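DNA polymerase beta (Leishmania infantum, PDB 4P4M) catalyses template-directed addition of deoxynucleotides to DNA as a family X polymerase and probably serves in base excision repair of abasic sites. Local coordinates at residues A[187-191]-A[373-377]. Sequence-based numbering, arbitrary orientation.
Sequences YRRRH and PENRD. With D3T (2',3'-dideoxy-thymidine-5'-triphosphate), chain D.
Arg189 and Glu374 bring the two backbones closest, their CA atoms 4.1 Å apart, where the end of helix 185-188 meets a short 3-10 turn near the C-terminus; Glu374 CA also makes a CH...O contact with Arg189 O. The helix closes in a Schellman motif with Arg190, at positive phi, as the C-prime residue, beyond which His191 comes to lie beside Asp377.

Arg189, buried, carries the contact and meets the carboxylate of Asp377. Asp377 OD1 offers its syn lone pair to Arg189 NH2 at 3.0 Å in a salt bridge, while Arg189 NE adds weak bonds to both OD1 and OD2. Guanidinium and carboxylate planes stand 59° apart, so this is not a flat two-pronged pairing. His191 NE2 donates to OD2 at 2.8 Å, with the acceptor in the ring plane but the nitrogen above the carboxylate plane. A bend at chi3 (-49°) turns the Arg189 guanidinium aside after its CG and CD have passed alongside Pro373 O. The NH1-NH2 edge turns to the nucleotide: NH1 gives a hydrogen bond of 2.8 Å to O2B on the beta phosphate of D3T, and NH2, shared with Asp377, a weak one. Thr290 O also accepts from NH1.

Farther along, Pro373 CG sits 3.8 Å above the centre of the Arg188 guanidinium, and Pro373 CA covers a face of the Arg376 guanidinium near its rim. The two arginines approach to 3.9 Å between Arg188 NH1 and Arg376 NH1, a proximity that Glu359 probably makes tolerable by forming salt bridges to both NH2 groups; Arg188 NH1 is hydrogen-bonded to Thr290 OG1.

Asp377, itself bonded to His191, thus probably helps to fix the orientation of Arg189 as a second-shell partner of the triphosphate, tying the C-terminal tail to an arginine that holds the beta phosphate.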
loop_
_atom_site.group_PDB
_atom_site.type_symbol
_atom_site.label_atom_id
_atom_site.label_comp_id
_atom_site.label_asym_id
_atom_site.label_seq_id
_atom_site.Cartn_x
_atom_site.Cartn_y
_atom_site.Cartn_z
ATOM N N TYR A 187 -5.335 9.532 5.080
ATOM C CA TYR A 187 -5.815 10.703 4.349
ATOM C C TYR A 187 -7.320 10.626 4.069
ATOM O O TYR A 187 -8.055 11.582 4.333
ATOM C CB TYR A 187 -5.043 10.838 3.033
ATOM C CG TYR A 187 -5.575 11.869 2.048
ATOM C CD1 TYR A 187 -5.370 13.230 2.256
ATOM C CD2 TYR A 187 -6.228 11.478 0.880
ATOM C CE1 TYR A 187 -5.830 14.174 1.344
ATOM C CE2 TYR A 187 -6.696 12.416 -0.036
ATOM C CZ TYR A 187 -6.493 13.759 0.203
ATOM O OH TYR A 187 -6.945 14.695 -0.699
ATOM N N ARG A 188 -7.780 9.500 3.525
ATOM C CA ARG A 188 -9.219 9.332 3.283
ATOM C C ARG A 188 -10.007 9.289 4.609
ATOM O O ARG A 188 -11.191 9.669 4.653
ATOM C CB ARG A 188 -9.495 8.090 2.412
ATOM C CG ARG A 188 -10.998 7.855 2.108
ATOM C CD ARG A 188 -11.240 6.906 0.908
ATOM N NE ARG A 188 -12.678 6.759 0.629
ATOM C CZ ARG A 188 -13.417 5.707 0.991
ATOM N NH1 ARG A 188 -12.862 4.687 1.643
ATOM N NH2 ARG A 188 -14.718 5.674 0.710
ATOM N N ARG A 189 -9.350 8.856 5.690
ATOM C CA ARG A 189 -9.952 8.884 7.030
ATOM C C ARG A 189 -9.909 10.297 7.647
ATOM O O ARG A 189 -10.290 10.497 8.807
ATOM C CB ARG A 189 -9.296 7.844 7.965
ATOM C CG ARG A 189 -9.393 6.386 7.443
ATOM C CD ARG A 189 -9.299 5.316 8.556
ATOM N NE ARG A 189 -8.178 5.503 9.484
ATOM C CZ ARG A 189 -6.913 5.170 9.230
ATOM N NH1 ARG A 189 -6.574 4.645 8.050
ATOM N NH2 ARG A 189 -5.979 5.378 10.155
ATOM N N ARG A 190 -9.457 11.265 6.851
ATOM C CA ARG A 190 -9.448 12.692 7.233
ATOM C C ARG A 190 -8.532 13.077 8.399
ATOM O O ARG A 190 -8.785 14.070 9.103
ATOM C CB ARG A 190 -10.877 13.208 7.469
ATOM C CG ARG A 190 -11.762 13.072 6.227
ATOM C CD ARG A 190 -13.199 13.489 6.501
ATOM N NE ARG A 190 -13.308 14.902 6.846
ATOM C CZ ARG A 190 -13.470 15.878 5.958
ATOM N NH1 ARG A 190 -13.538 15.596 4.663
ATOM N NH2 ARG A 190 -13.560 17.138 6.365
ATOM N N HIS A 191 -7.460 12.313 8.594
ATOM C CA HIS A 191 -6.446 12.693 9.578
ATOM C C HIS A 191 -5.707 13.947 9.108
ATOM O O HIS A 191 -5.422 14.093 7.918
ATOM C CB HIS A 191 -5.446 11.551 9.810
ATOM C CG HIS A 191 -6.032 10.354 10.506
ATOM N ND1 HIS A 191 -5.263 9.463 11.221
ATOM C CD2 HIS A 191 -7.307 9.908 10.583
ATOM C CE1 HIS A 191 -6.043 8.515 11.717
ATOM N NE2 HIS A 191 -7.283 8.758 11.347
ATOM N N PRO A 373 -15.457 6.732 6.611
ATOM C CA PRO A 373 -13.996 6.576 6.739
ATOM C C PRO A 373 -13.387 7.246 7.979
ATOM O O PRO A 373 -12.527 6.660 8.642
ATOM C CB PRO A 373 -13.471 7.247 5.464
ATOM C CG PRO A 373 -14.555 6.950 4.447
ATOM C CD PRO A 373 -15.847 7.141 5.246
ATOM N N GLU A 374 -13.827 8.460 8.296
ATOM C CA GLU A 374 -13.284 9.182 9.448
ATOM C C GLU A 374 -13.643 8.546 10.791
ATOM O O GLU A 374 -13.109 8.933 11.825
ATOM C CB GLU A 374 -13.757 10.636 9.435
ATOM C CG GLU A 374 -15.271 10.763 9.470
ATOM C CD GLU A 374 -15.740 12.135 9.048
ATOM O OE1 GLU A 374 -16.312 12.254 7.942
ATOM O OE2 GLU A 374 -15.523 13.094 9.820
ATOM N N ASN A 375 -14.557 7.583 10.777
ATOM C CA ASN A 375 -14.903 6.842 11.982
ATOM C C ASN A 375 -14.387 5.401 11.967
ATOM O O ASN A 375 -14.937 4.519 12.632
ATOM C CB ASN A 375 -16.423 6.872 12.207
ATOM C CG ASN A 375 -16.951 8.285 12.407
ATOM O OD1 ASN A 375 -17.939 8.694 11.789
ATOM N ND2 ASN A 375 -16.285 9.040 13.271
ATOM N N ARG A 376 -13.325 5.157 11.206
ATOM C CA ARG A 376 -12.753 3.816 11.141
ATOM C C ARG A 376 -11.406 3.735 11.862
ATOM O O ARG A 376 -10.425 3.252 11.302
ATOM C CB ARG A 376 -12.631 3.339 9.678
ATOM C CG ARG A 376 -13.986 3.186 8.979
ATOM C CD ARG A 376 -13.856 2.739 7.504
ATOM N NE ARG A 376 -15.064 3.093 6.743
ATOM C CZ ARG A 376 -15.158 3.051 5.416
ATOM N NH1 ARG A 376 -14.113 2.666 4.684
ATOM N NH2 ARG A 376 -16.291 3.419 4.814
ATOM N N ASP A 377 -11.370 4.204 13.112
ATOM C CA ASP A 377 -10.152 4.123 13.921
ATOM C C ASP A 377 -10.392 3.433 15.274
ATOM O O ASP A 377 -10.177 4.035 16.328
ATOM C CB ASP A 377 -9.538 5.517 14.131
ATOM C CG ASP A 377 -8.755 6.004 12.915
ATOM O OD1 ASP A 377 -7.640 5.502 12.680
ATOM O OD2 ASP A 377 -9.251 6.886 12.193
HETATM P PA D3T D . -0.764 2.326 6.536
HETATM O O1A D3T D . -0.237 3.183 5.435
HETATM O O2A D3T D . 0.259 1.416 7.156
HETATM O "O5'" D3T D . -1.479 1.102 5.451
HETATM C "C5'" D3T D . -2.449 1.559 4.653
HETATM C "C4'" D3T D . -3.725 0.628 4.694
HETATM O "O4'" D3T D . -3.351 -0.748 4.575
HETATM C "C1'" D3T D . -4.181 -1.533 5.365
HETATM N N1 D3T D . -3.353 -2.387 6.269
HETATM C C6 D3T D . -2.242 -1.841 6.890
HETATM C C2 D3T D . -3.746 -3.759 6.531
HETATM O O2 D3T D . -4.719 -4.244 6.006
HETATM N N3 D3T D . -2.935 -4.504 7.425
HETATM C C4 D3T D . -1.882 -3.914 7.975
HETATM O O4 D3T D . -1.133 -4.653 8.818
HETATM C C5 D3T D . -1.452 -2.571 7.759
HETATM C C5M D3T D . -0.253 -2.053 8.449
HETATM C "C2'" D3T D . -5.086 -0.619 6.223
HETATM C "C3'" D3T D . -4.436 0.739 6.062
HETATM O O3A D3T D . -2.054 2.661 7.322
HETATM P PB D3T D . -2.615 4.300 7.516
HETATM O O1B D3T D . -2.701 4.717 6.088
HETATM O O2B D3T D . -3.916 3.900 8.152
HETATM O O3B D3T D . -1.757 5.209 8.407
HETATM P PG D3T D . -0.393 6.196 8.140
HETATM O O1G D3T D . -0.016 6.059 6.696
HETATM O O2G D3T D . 0.639 5.594 9.082
HETATM O O3G D3T D . -0.876 7.589 8.482
#